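PDB 5XH8: extracellular invertase from Aspergillus kawachii, which hydrolyses the beta-fructofuranoside bond of sucrose and, with high transfructosylation activity, probably passes fructosyl units on to make fructooligosaccharides such as 1-kestose. Local coordinates for residues S452-V457 and V565-A570; V545-V550 and E594-A599; G476-I479 and E485-T488; R502-T505 and A509-T512. One frame throughout, in Å; residues are numbered along the deposited sequence.

All four contacts lie in and around the C-terminal beta-sandwich part of the chain. Contact 2 is the buried one: a leucine methyl packs by van der Waals contact on a carboxylate that other residues bond. Contact 1 is partly buried and polar, with a lysine ammonium bonded to both a loop and a glycerol. Both reach the sheet in which strands 455-463 and 534-547 are neighbours, and Lys454 O meets Asn548 N. Contact 3, also partly buried, is regular antiparallel pairing in the other sheet. Contact 4 is at the surface, in an irregular loop. Ser486 and Thr487 of contact 3 bond to Asn504 and Thr505 of contact 4. Glu485 joins contact 3 to the loop of contact 1.

Contact 1: S452-V457 and V565-A570; sequences SEKFFV and VRSWYA. With GOL (glycerol), chain G.
At one end of the C-terminal beta-sandwich of this GH32 enzyme, Lys454 reaches across to Ser567 and Tyr569 in the loop 565-570. It stands just before strand 455-463. CG lies anti to the carbonyl carbon (chi1 -57°), and the rest of the chain is extended, which carries the ammonium group straight to the loop. There Lys454 NZ donates to Ser567 OG at 2.7 Å. It also donates to the backbone: Lys454 NZ to Tyr569 O is 2.9 Å. This second bond comes from above the carbonyl plane, 52° out of it. A glycerol also binds here. Its O1 accepts from Lys454 NZ at 3.2 Å, and its O2 takes a weak bond from Lys454 NZ at 2.9 Å. Four oxygens share three N-H, which fits the weak bond to O2. Glycerol O1 donates in turn to Trp568 O, 3.0 Å away. The lysine charge is thus met by neutral oxygens here, which would probably favour the ammonium form. The loop has further holds: Glu485 accepts from the backbone N atoms of Trp568 and Tyr569, and Trp568 NE1 bonds to Val9 O. Lys454 also packs on Leu480 of strand 474-481, and its backbone bonds to Asn548, just after strand 534-547.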
loop_
_atom_site.group_PDB
_atom_site.type_symbol
_atom_site.label_atom_id
_atom_site.label_comp_id
_atom_site.label_asym_id
_atom_site.label_seq_id
_atom_site.Cartn_x
_atom_site.Cartn_y
_atom_site.Cartn_z
ATOM N N SER A 452 -5.067 -55.323 -13.400
ATOM C CA SER A 452 -4.903 -55.156 -14.824
ATOM C C SER A 452 -4.903 -53.685 -15.234
ATOM O O SER A 452 -4.841 -53.404 -16.425
ATOM C CB SER A 452 -6.030 -55.874 -15.549
ATOM O OG SER A 452 -7.264 -55.307 -15.159
ATOM N N GLU A 453 -5.015 -52.748 -14.284
ATOM C CA GLU A 453 -4.822 -51.328 -14.616
ATOM C C GLU A 453 -4.066 -50.590 -13.528
ATOM O O GLU A 453 -3.886 -51.106 -12.422
ATOM C CB GLU A 453 -6.148 -50.636 -14.965
ATOM C CG GLU A 453 -7.138 -50.551 -13.818
ATOM C CD GLU A 453 -8.377 -49.728 -14.147
ATOM O OE1 GLU A 453 -8.450 -49.062 -15.214
ATOM O OE2 GLU A 453 -9.296 -49.740 -13.312
ATOM N N LYS A 454 -3.627 -49.369 -13.855
ATOM C CA LYS A 454 -2.750 -48.608 -12.985
ATOM C C LYS A 454 -3.542 -47.695 -11.990
ATOM O O LYS A 454 -3.160 -46.550 -11.731
ATOM C CB LYS A 454 -1.792 -47.793 -13.853
ATOM C CG LYS A 454 -0.963 -48.626 -14.825
ATOM C CD LYS A 454 0.013 -47.764 -15.617
ATOM C CE LYS A 454 0.746 -48.618 -16.658
ATOM N NZ LYS A 454 1.664 -47.805 -17.496
ATOM N N PHE A 455 -4.624 -48.235 -11.439
ATOM C CA PHE A 455 -5.524 -47.532 -10.537
ATOM C C PHE A 455 -5.884 -48.552 -9.464
ATOM O O PHE A 455 -6.706 -49.427 -9.696
ATOM C CB PHE A 455 -6.773 -47.040 -11.282
ATOM C CG PHE A 455 -6.479 -46.105 -12.433
ATOM C CD1 PHE A 455 -6.256 -46.599 -13.726
ATOM C CD2 PHE A 455 -6.458 -44.727 -12.243
ATOM C CE1 PHE A 455 -5.996 -45.737 -14.792
ATOM C CE2 PHE A 455 -6.221 -43.865 -13.299
ATOM C CZ PHE A 455 -5.982 -44.371 -14.583
ATOM N N PHE A 456 -5.190 -48.515 -8.335
ATOM C CA PHE A 456 -5.436 -49.484 -7.280
ATOM C C PHE A 456 -4.970 -49.011 -5.926
ATOM O O PHE A 456 -4.123 -48.126 -5.834
ATOM C CB PHE A 456 -4.728 -50.843 -7.581
ATOM C CG PHE A 456 -3.223 -50.755 -7.695
ATOM C CD1 PHE A 456 -2.411 -50.945 -6.587
ATOM C CD2 PHE A 456 -2.619 -50.506 -8.921
ATOM C CE1 PHE A 456 -1.036 -50.859 -6.693
ATOM C CE2 PHE A 456 -1.245 -50.411 -9.035
ATOM C CZ PHE A 456 -0.445 -50.590 -7.923
ATOM N N VAL A 457 -5.509 -49.654 -4.888
ATOM C CA VAL A 457 -4.988 -49.558 -3.524
ATOM C C VAL A 457 -4.423 -50.916 -3.143
ATOM O O VAL A 457 -5.076 -51.929 -3.392
ATOM C CB VAL A 457 -6.085 -49.226 -2.482
ATOM C CG1 VAL A 457 -5.466 -49.097 -1.085
ATOM C CG2 VAL A 457 -6.855 -47.969 -2.879
ATOM N N VAL A 565 4.986 -41.586 -10.516
ATOM C CA VAL A 565 5.407 -42.869 -11.081
ATOM C C VAL A 565 4.926 -42.964 -12.527
ATOM O O VAL A 565 3.866 -43.484 -12.815
ATOM C CB VAL A 565 4.993 -44.078 -10.207
ATOM C CG1 VAL A 565 5.887 -44.143 -8.987
ATOM C CG2 VAL A 565 3.528 -44.045 -9.790
ATOM N N ARG A 566 5.732 -42.418 -13.433
ATOM C CA ARG A 566 5.276 -42.184 -14.783
ATOM C C ARG A 566 5.641 -43.368 -15.719
ATOM O O ARG A 566 6.398 -43.212 -16.673
ATOM C CB ARG A 566 5.786 -40.812 -15.255
ATOM C CG ARG A 566 5.034 -39.668 -14.550
ATOM C CD ARG A 566 5.135 -38.257 -15.166
ATOM N NE ARG A 566 6.162 -37.550 -14.485
ATOM C CZ ARG A 566 6.104 -36.430 -13.766
ATOM N NH1 ARG A 566 5.044 -35.616 -13.654
ATOM N NH2 ARG A 566 7.244 -36.090 -13.204
ATOM N N SER A 567 5.056 -44.537 -15.440
ATOM C CA SER A 567 5.262 -45.721 -16.287
ATOM C C SER A 567 4.552 -45.521 -17.628
ATOM O O SER A 567 3.460 -44.926 -17.700
ATOM C CB SER A 567 4.799 -47.010 -15.582
ATOM O OG SER A 567 3.390 -47.134 -15.584
ATOM N N TRP A 568 5.194 -46.015 -18.686
ATOM C CA TRP A 568 4.700 -45.911 -20.056
ATOM C C TRP A 568 3.826 -47.086 -20.534
ATOM O O TRP A 568 2.747 -46.854 -21.080
ATOM C CB TRP A 568 5.892 -45.754 -21.015
ATOM C CG TRP A 568 5.459 -45.708 -22.436
ATOM C CD1 TRP A 568 5.482 -46.740 -23.335
ATOM C CD2 TRP A 568 4.906 -44.584 -23.128
ATOM N NE1 TRP A 568 4.974 -46.320 -24.538
ATOM C CE2 TRP A 568 4.605 -45.009 -24.441
ATOM C CE3 TRP A 568 4.623 -43.260 -22.764
ATOM C CZ2 TRP A 568 4.062 -44.154 -25.398
ATOM C CZ3 TRP A 568 4.067 -42.409 -23.716
ATOM C CH2 TRP A 568 3.798 -42.857 -25.014
ATOM N N TYR A 569 4.333 -48.316 -20.389
ATOM C CA TYR A 569 3.783 -49.492 -21.086
ATOM C C TYR A 569 2.466 -49.941 -20.457
ATOM O O TYR A 569 2.329 -49.983 -19.234
ATOM C CB TYR A 569 4.800 -50.674 -21.108
ATOM C CG TYR A 569 5.952 -50.489 -22.070
ATOM C CD1 TYR A 569 5.782 -50.703 -23.442
ATOM C CD2 TYR A 569 7.219 -50.101 -21.625
ATOM C CE1 TYR A 569 6.834 -50.523 -24.344
ATOM C CE2 TYR A 569 8.281 -49.926 -22.525
ATOM C CZ TYR A 569 8.072 -50.141 -23.884
ATOM O OH TYR A 569 9.093 -49.959 -24.777
ATOM N N ALA A 570 1.507 -50.281 -21.310
ATOM C CA ALA A 570 0.183 -50.727 -20.890
ATOM C C ALA A 570 0.260 -51.895 -19.891
ATOM O O ALA A 570 -0.514 -51.930 -18.921
ATOM C CB ALA A 570 -0.654 -51.100 -22.104
HETATM C C1 GOL G . -0.187 -45.146 -19.975
HETATM O O1 GOL G . 1.047 -45.210 -19.227
HETATM C C2 GOL G . -0.722 -46.564 -20.139
HETATM O O2 GOL G . -0.783 -47.211 -18.866
HETATM C C3 GOL G . -2.159 -46.598 -20.662
HETATM O O3 GOL G . -2.536 -47.963 -20.950
#

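Contact 2: V545-V550 and E594-A599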
loop_
_atom_site.group_PDB
_atom_site.type_symbol
_atom_site.label_atom_id
_atom_site.label_comp_id
_atom_site.label_asym_id
_atom_site.label_seq_id
_atom_site.Cartn_x
_atom_site.Cartn_y
_atom_site.Cartn_z
ATOM N N VAL A 545 -1.502 -46.168 -2.643
ATOM C CA VAL A 545 -2.570 -45.745 -3.538
ATOM C C VAL A 545 -1.885 -45.295 -4.818
ATOM O O VAL A 545 -1.105 -44.326 -4.810
ATOM C CB VAL A 545 -3.410 -44.584 -2.976
ATOM C CG1 VAL A 545 -4.594 -44.277 -3.900
ATOM C CG2 VAL A 545 -3.864 -44.882 -1.556
ATOM N N VAL A 546 -2.180 -45.992 -5.911
ATOM C CA VAL A 546 -1.631 -45.668 -7.210
ATOM C C VAL A 546 -2.780 -45.180 -8.069
ATOM O O VAL A 546 -3.702 -45.936 -8.372
ATOM C CB VAL A 546 -0.940 -46.901 -7.837
ATOM C CG1 VAL A 546 -0.505 -46.631 -9.277
ATOM C CG2 VAL A 546 0.255 -47.287 -6.993
ATOM N N ASP A 547 -2.720 -43.911 -8.461
ATOM C CA ASP A 547 -3.741 -43.307 -9.308
ATOM C C ASP A 547 -3.060 -42.834 -10.591
ATOM O O ASP A 547 -2.708 -41.646 -10.764
ATOM C CB ASP A 547 -4.450 -42.179 -8.534
ATOM C CG ASP A 547 -5.645 -41.648 -9.240
ATOM O OD1 ASP A 547 -5.976 -42.105 -10.361
ATOM O OD2 ASP A 547 -6.276 -40.735 -8.665
ATOM N N ASN A 548 -2.877 -43.808 -11.487
ATOM C CA ASN A 548 -2.145 -43.664 -12.741
ATOM C C ASN A 548 -0.663 -43.351 -12.501
ATOM O O ASN A 548 0.129 -44.288 -12.382
ATOM C CB ASN A 548 -2.857 -42.704 -13.706
ATOM C CG ASN A 548 -2.679 -43.105 -15.170
ATOM O OD1 ASN A 548 -1.944 -44.039 -15.481
ATOM N ND2 ASN A 548 -3.347 -42.402 -16.059
ATOM N N SER A 549 -0.267 -42.078 -12.445
ATOM C CA SER A 549 1.105 -41.692 -12.114
ATOM C C SER A 549 1.268 -41.137 -10.702
ATOM O O SER A 549 2.387 -40.862 -10.291
ATOM C CB SER A 549 1.629 -40.643 -13.102
ATOM O OG SER A 549 0.919 -39.418 -13.020
ATOM N N VAL A 550 0.183 -40.948 -9.959
ATOM C CA VAL A 550 0.296 -40.422 -8.608
ATOM C C VAL A 550 0.412 -41.575 -7.627
ATOM O O VAL A 550 -0.519 -42.338 -7.489
ATOM C CB VAL A 550 -0.926 -39.552 -8.235
ATOM C CG1 VAL A 550 -0.745 -38.977 -6.838
ATOM C CG2 VAL A 550 -1.112 -38.452 -9.252
ATOM N N GLU A 594 -9.080 -52.514 -6.971
ATOM C CA GLU A 594 -8.750 -52.041 -8.309
ATOM C C GLU A 594 -9.822 -51.130 -8.871
ATOM O O GLU A 594 -10.994 -51.391 -8.691
ATOM C CB GLU A 594 -8.569 -53.251 -9.238
ATOM C CG GLU A 594 -7.871 -52.928 -10.543
ATOM C CD GLU A 594 -7.714 -54.154 -11.444
ATOM O OE1 GLU A 594 -7.618 -55.295 -10.924
ATOM O OE2 GLU A 594 -7.676 -53.959 -12.676
ATOM N N GLY A 595 -9.417 -50.074 -9.564
ATOM C CA GLY A 595 -10.367 -49.171 -10.210
ATOM C C GLY A 595 -10.493 -47.784 -9.587
ATOM O O GLY A 595 -10.732 -46.811 -10.306
ATOM N N LEU A 596 -10.344 -47.694 -8.266
ATOM C CA LEU A 596 -10.572 -46.441 -7.507
ATOM C C LEU A 596 -11.951 -45.894 -7.854
ATOM O O LEU A 596 -12.908 -46.657 -7.882
ATOM C CB LEU A 596 -9.447 -45.429 -7.753
ATOM C CG LEU A 596 -8.019 -45.942 -7.592
ATOM C CD1 LEU A 596 -7.031 -44.810 -7.819
ATOM C CD2 LEU A 596 -7.784 -46.608 -6.238
ATOM N N TYR A 597 -12.080 -44.605 -8.136
ATOM C CA TYR A 597 -13.365 -44.046 -8.547
ATOM C C TYR A 597 -13.100 -42.744 -9.275
ATOM O O TYR A 597 -11.971 -42.252 -9.265
ATOM C CB TYR A 597 -14.268 -43.799 -7.321
ATOM C CG TYR A 597 -13.768 -42.649 -6.425
ATOM C CD1 TYR A 597 -12.677 -42.825 -5.570
ATOM C CD2 TYR A 597 -14.382 -41.401 -6.453
ATOM C CE1 TYR A 597 -12.203 -41.778 -4.772
ATOM C CE2 TYR A 597 -13.914 -40.349 -5.664
ATOM C CZ TYR A 597 -12.825 -40.539 -4.821
ATOM O OH TYR A 597 -12.371 -39.500 -4.023
ATOM N N ASP A 598 -14.145 -42.187 -9.885
ATOM C CA ASP A 598 -14.078 -40.918 -10.600
ATOM C C ASP A 598 -14.396 -39.754 -9.636
ATOM O O ASP A 598 -15.540 -39.531 -9.253
ATOM C CB ASP A 598 -15.069 -40.951 -11.765
ATOM C CG ASP A 598 -15.015 -39.724 -12.624
ATOM O OD1 ASP A 598 -14.129 -38.840 -12.466
ATOM O OD2 ASP A 598 -15.896 -39.631 -13.511
ATOM N N ALA A 599 -13.368 -39.001 -9.269
ATOM C CA ALA A 599 -13.541 -37.848 -8.379
ATOM C C ALA A 599 -14.193 -36.657 -9.070
ATOM O O ALA A 599 -14.590 -35.716 -8.379
ATOM C CB ALA A 599 -12.215 -37.449 -7.742
#
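Asp547 meets Leu596 through a single methyl group. The aspartate ends strand 534-547, and the leucine lies in the loop that follows strand 585-594. The CA atoms of Asp547 and Leu596 are 7.7 Å apart, and the leucine bridges the gap. From the aspartate side, CB comes first: Asp547 CB is 3.8 Å from Leu596 CD1. The carboxylate carbon is slightly nearer, with Asp547 CG to Leu596 CD1 at 3.7 Å. At the tip, Asp547 OD1 is 3.9 Å from the same Leu596 CD1. The leucine side chain thus crosses the aspartate obliquely, with CD1 set against its CB, CG and OD1. Leu596 CD1 is also 3.6 Å from Val546 O, a backbone oxygen. Asp547 has CG anti to the backbone N (chi1 -171°), and this turns the carboxylate toward the chain at 28-31. OD1 accepts from Arg29 N. OD2 is bonded to His31 ND1 and Ala30 N. These three bonds hold the buried carboxylate and should fix its rotation, while the leucine supplies only van der Waals contact. The backbone of Asp547 begins a type II' beta turn that runs to Val550. In it, Asp547 N bonds to Val550 O at 2.9 Å, and Val550 N to Asp547 O at 3.1 Å. The turn joins strand 534-547 to strand 550-555 as a hairpin. Leu596 also packs on Val457 of strand 455-463 and on Leu426 of helix 420-426, so it lies between the sheet and that helix.

Contact 3: G476-I479 and E485-T488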
loop_
_atom_site.group_PDB
_atom_site.type_symbol
_atom_site.label_atom_id
_atom_site.label_comp_id
_atom_site.label_asym_id
_atom_site.label_seq_id
_atom_site.Cartn_x
_atom_site.Cartn_y
_atom_site.Cartn_z
ATOM N N GLY A 476 9.537 -54.997 0.813
ATOM C CA GLY A 476 8.341 -54.299 0.422
ATOM C C GLY A 476 7.686 -54.919 -0.789
ATOM O O GLY A 476 7.490 -56.136 -0.837
ATOM N N PHE A 477 7.330 -54.083 -1.764
ATOM C CA PHE A 477 6.690 -54.550 -2.981
ATOM C C PHE A 477 7.297 -53.912 -4.206
ATOM O O PHE A 477 7.841 -52.817 -4.157
ATOM C CB PHE A 477 5.195 -54.272 -2.965
ATOM C CG PHE A 477 4.472 -54.898 -1.815
ATOM C CD1 PHE A 477 3.947 -56.184 -1.921
ATOM C CD2 PHE A 477 4.303 -54.200 -0.620
ATOM C CE1 PHE A 477 3.286 -56.763 -0.853
ATOM C CE2 PHE A 477 3.638 -54.776 0.448
ATOM C CZ PHE A 477 3.133 -56.059 0.333
ATOM N N GLN A 478 7.193 -54.640 -5.308
ATOM C CA GLN A 478 7.537 -54.149 -6.612
ATOM C C GLN A 478 6.204 -53.959 -7.328
ATOM O O GLN A 478 5.382 -54.866 -7.347
ATOM C CB GLN A 478 8.425 -55.157 -7.338
ATOM C CG GLN A 478 9.103 -54.583 -8.551
ATOM C CD GLN A 478 9.927 -55.614 -9.307
ATOM O OE1 GLN A 478 9.395 -56.437 -10.049
ATOM N NE2 GLN A 478 11.228 -55.548 -9.140
ATOM N N ILE A 479 5.977 -52.775 -7.886
ATOM C CA ILE A 479 4.696 -52.446 -8.524
ATOM C C ILE A 479 4.923 -51.882 -9.903
ATOM O O ILE A 479 6.049 -51.537 -10.252
ATOM C CB ILE A 479 3.865 -51.441 -7.682
ATOM C CG1 ILE A 479 4.608 -50.095 -7.522
ATOM C CG2 ILE A 479 3.541 -52.045 -6.321
ATOM C CD1 ILE A 479 3.779 -49.013 -6.848
ATOM N N GLU A 485 9.840 -52.132 -17.274
ATOM C CA GLU A 485 9.671 -51.151 -16.176
ATOM C C GLU A 485 9.340 -51.828 -14.859
ATOM O O GLU A 485 8.782 -52.926 -14.834
ATOM C CB GLU A 485 8.531 -50.161 -16.491
ATOM C CG GLU A 485 8.699 -49.359 -17.770
ATOM C CD GLU A 485 7.447 -48.600 -18.195
ATOM O OE1 GLU A 485 6.341 -49.181 -18.268
ATOM O OE2 GLU A 485 7.572 -47.403 -18.518
ATOM N N SER A 486 9.667 -51.141 -13.769
ATOM C CA SER A 486 9.259 -51.543 -12.433
ATOM C C SER A 486 9.491 -50.402 -11.442
ATOM O O SER A 486 10.398 -49.592 -11.599
ATOM C CB SER A 486 10.049 -52.779 -11.954
ATOM O OG SER A 486 11.430 -52.486 -11.906
ATOM N N THR A 487 8.704 -50.401 -10.384
ATOM C CA THR A 487 8.912 -49.480 -9.279
ATOM C C THR A 487 8.951 -50.275 -7.990
ATOM O O THR A 487 8.100 -51.140 -7.790
ATOM C CB THR A 487 7.754 -48.465 -9.226
ATOM O OG1 THR A 487 7.730 -47.730 -10.452
ATOM C CG2 THR A 487 7.928 -47.530 -8.052
ATOM N N THR A 488 9.896 -49.966 -7.108
ATOM C CA THR A 488 10.026 -50.703 -5.852
ATOM C C THR A 488 9.872 -49.775 -4.673
ATOM O O THR A 488 10.510 -48.723 -4.607
ATOM C CB THR A 488 11.362 -51.470 -5.786
ATOM O OG1 THR A 488 11.503 -52.210 -6.991
ATOM C CG2 THR A 488 11.359 -52.453 -4.658
#
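Gln478 and Ile479 pair with Thr488 and Thr487 in an antiparallel beta hairpin. Ile479 and Thr487 form the hydrogen-bonded pair. Ile479 N donates to Thr487 O at 2.7 Å. This bond is almost straight, with an N-H...O angle of 170°. The return bond, Thr487 N to Ile479 O, is 2.9 Å and more bent, at 154°. Gln478 and Thr488 are the non-hydrogen-bonded pair, their CA atoms 4.3 Å apart. Two CA-H...O contacts add to the pairing, the shorter from Gln478 CA to Thr487 O at 3.3 Å. Side chains alternate between the faces. On one face, Gln478 has CG anti to its backbone N (chi1 -166°) and an extended chain, which slants across the partner strand. Gln478 CG rests 3.7 Å from Thr488 OG1, and the amide carbon Gln478 CD is 3.9 Å from Ser486 CB. Ser486 OG itself bonds to Asn504 OD1. The amide oxygen of Gln478 turns back to bond Ser481 OG. On the other face, Ile479 CG1 lies 3.9 Å from Thr487 CB. Thr487 OG1 bonds to Thr505 OG1. The Ile479 face points inward, where Ile479 packs on Val546 of strand 534-547 in the facing sheet. Phe477 reaches the same way, onto strand 455-463. Strand 574-580 flanks the hairpin beyond 474-481, and strand 497-501 beyond 487-492.

Contact 4: R502-T505 and A509-T512; sequences RSNT and ARTT
Asn504 and Arg510 meet obliquely within the long surface loop between strands 497-501 and 520-523. Asn504 belongs to a type I beta turn, closed by Thr505 N to Arg502 O at 3.1 Å. The two flat groups are almost parallel, with the amide and guanidinium planes 11° apart, although the side chains slant across each other. Arg510 extends from CG to NE, and this stretch brings NH2 to the Asn504 amide. Asn504 CG sits anti to the backbone N (chi1 -162°), and ND2 points to the arginine. The closest pair is Asn504 ND2 with Arg510 NH2, 2.9 Å apart. Both are donors as modelled, so this is no hydrogen bond and the close approach is doubtful as an attraction. The backbone oxygen of the same residue is also near: Asn504 O to Arg510 NH2 is 3.4 Å, at a poor angle for bonding. Outside partners probably position the groups. The amide oxygen Asn504 OD1 bonds to Ser486 OG. Asn504 also bonds by its backbone to Ser486, which ties the turn to the neighbouring hairpin. On the other side of the pair, Arg510 NH2 donates to His484 O.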
loop_
_atom_site.group_PDB
_atom_site.type_symbol
_atom_site.label_atom_id
_atom_site.label_comp_id
_atom_site.label_asym_id
_atom_site.label_seq_id
_atom_site.Cartn_x
_atom_site.Cartn_y
_atom_site.Cartn_z
ATOM N N ARG A 502 12.849 -45.400 -8.128
ATOM C CA ARG A 502 12.274 -45.052 -9.424
ATOM C C ARG A 502 13.259 -45.187 -10.594
ATOM O O ARG A 502 12.937 -44.805 -11.739
ATOM C CB ARG A 502 11.687 -43.618 -9.360
ATOM C CG ARG A 502 10.476 -43.506 -8.443
ATOM C CD ARG A 502 9.761 -42.166 -8.574
ATOM N NE ARG A 502 10.686 -41.063 -8.313
ATOM C CZ ARG A 502 10.520 -39.793 -8.684
ATOM N NH1 ARG A 502 9.422 -39.383 -9.315
ATOM N NH2 ARG A 502 11.471 -38.916 -8.382
ATOM N N SER A 503 14.440 -45.754 -10.339
ATOM C CA SER A 503 15.437 -45.910 -11.399
ATOM C C SER A 503 14.905 -46.651 -12.640
ATOM O O SER A 503 15.304 -46.328 -13.735
ATOM C CB SER A 503 16.696 -46.605 -10.870
ATOM O OG SER A 503 16.376 -47.884 -10.353
ATOM N N ASN A 504 13.973 -47.587 -12.475
ATOM C CA ASN A 504 13.410 -48.362 -13.595
ATOM C C ASN A 504 11.932 -48.077 -13.896
ATOM O O ASN A 504 11.334 -48.777 -14.726
ATOM C CB ASN A 504 13.599 -49.867 -13.280
ATOM C CG ASN A 504 13.459 -50.771 -14.508
ATOM O OD1 ASN A 504 12.751 -51.794 -14.472
ATOM N ND2 ASN A 504 14.138 -50.417 -15.581
ATOM N N THR A 505 11.343 -47.047 -13.249
ATOM C CA THR A 505 9.889 -46.799 -13.274
ATOM C C THR A 505 9.383 -46.488 -14.673
ATOM O O THR A 505 8.343 -47.009 -15.078
ATOM C CB THR A 505 9.490 -45.629 -12.322
ATOM O OG1 THR A 505 9.680 -46.019 -10.963
ATOM C CG2 THR A 505 8.039 -45.196 -12.508
ATOM N N ALA A 509 11.490 -41.964 -19.436
ATOM C CA ALA A 509 12.667 -41.261 -18.876
ATOM C C ALA A 509 13.974 -41.518 -19.626
ATOM O O ALA A 509 14.921 -40.743 -19.492
ATOM C CB ALA A 509 12.849 -41.608 -17.407
ATOM N N ARG A 510 14.024 -42.605 -20.397
ATOM C CA ARG A 510 15.190 -42.969 -21.200
ATOM C C ARG A 510 15.199 -42.244 -22.535
ATOM O O ARG A 510 16.244 -42.126 -23.141
ATOM C CB ARG A 510 15.213 -44.505 -21.441
ATOM C CG ARG A 510 15.241 -45.329 -20.151
ATOM C CD ARG A 510 14.886 -46.810 -20.312
ATOM N NE ARG A 510 14.366 -47.310 -19.034
ATOM C CZ ARG A 510 13.551 -48.357 -18.857
ATOM N NH1 ARG A 510 13.133 -49.107 -19.874
ATOM N NH2 ARG A 510 13.126 -48.649 -17.630
ATOM N N THR A 511 14.034 -41.796 -23.012
ATOM C CA THR A 511 13.908 -41.111 -24.305
ATOM C C THR A 511 13.656 -39.615 -24.210
ATOM O O THR A 511 13.749 -38.916 -25.200
ATOM C CB THR A 511 12.730 -41.689 -25.100
ATOM O OG1 THR A 511 11.484 -41.386 -24.438
ATOM C CG2 THR A 511 12.874 -43.195 -25.222
ATOM N N THR A 512 13.322 -39.129 -23.019
ATOM C CA THR A 512 12.787 -37.782 -22.847
ATOM C C THR A 512 13.429 -37.111 -21.629
ATOM O O THR A 512 13.572 -37.740 -20.582
ATOM C CB THR A 512 11.256 -37.875 -22.676
ATOM O OG1 THR A 512 10.686 -38.672 -23.744
ATOM C CG2 THR A 512 10.626 -36.474 -22.661
#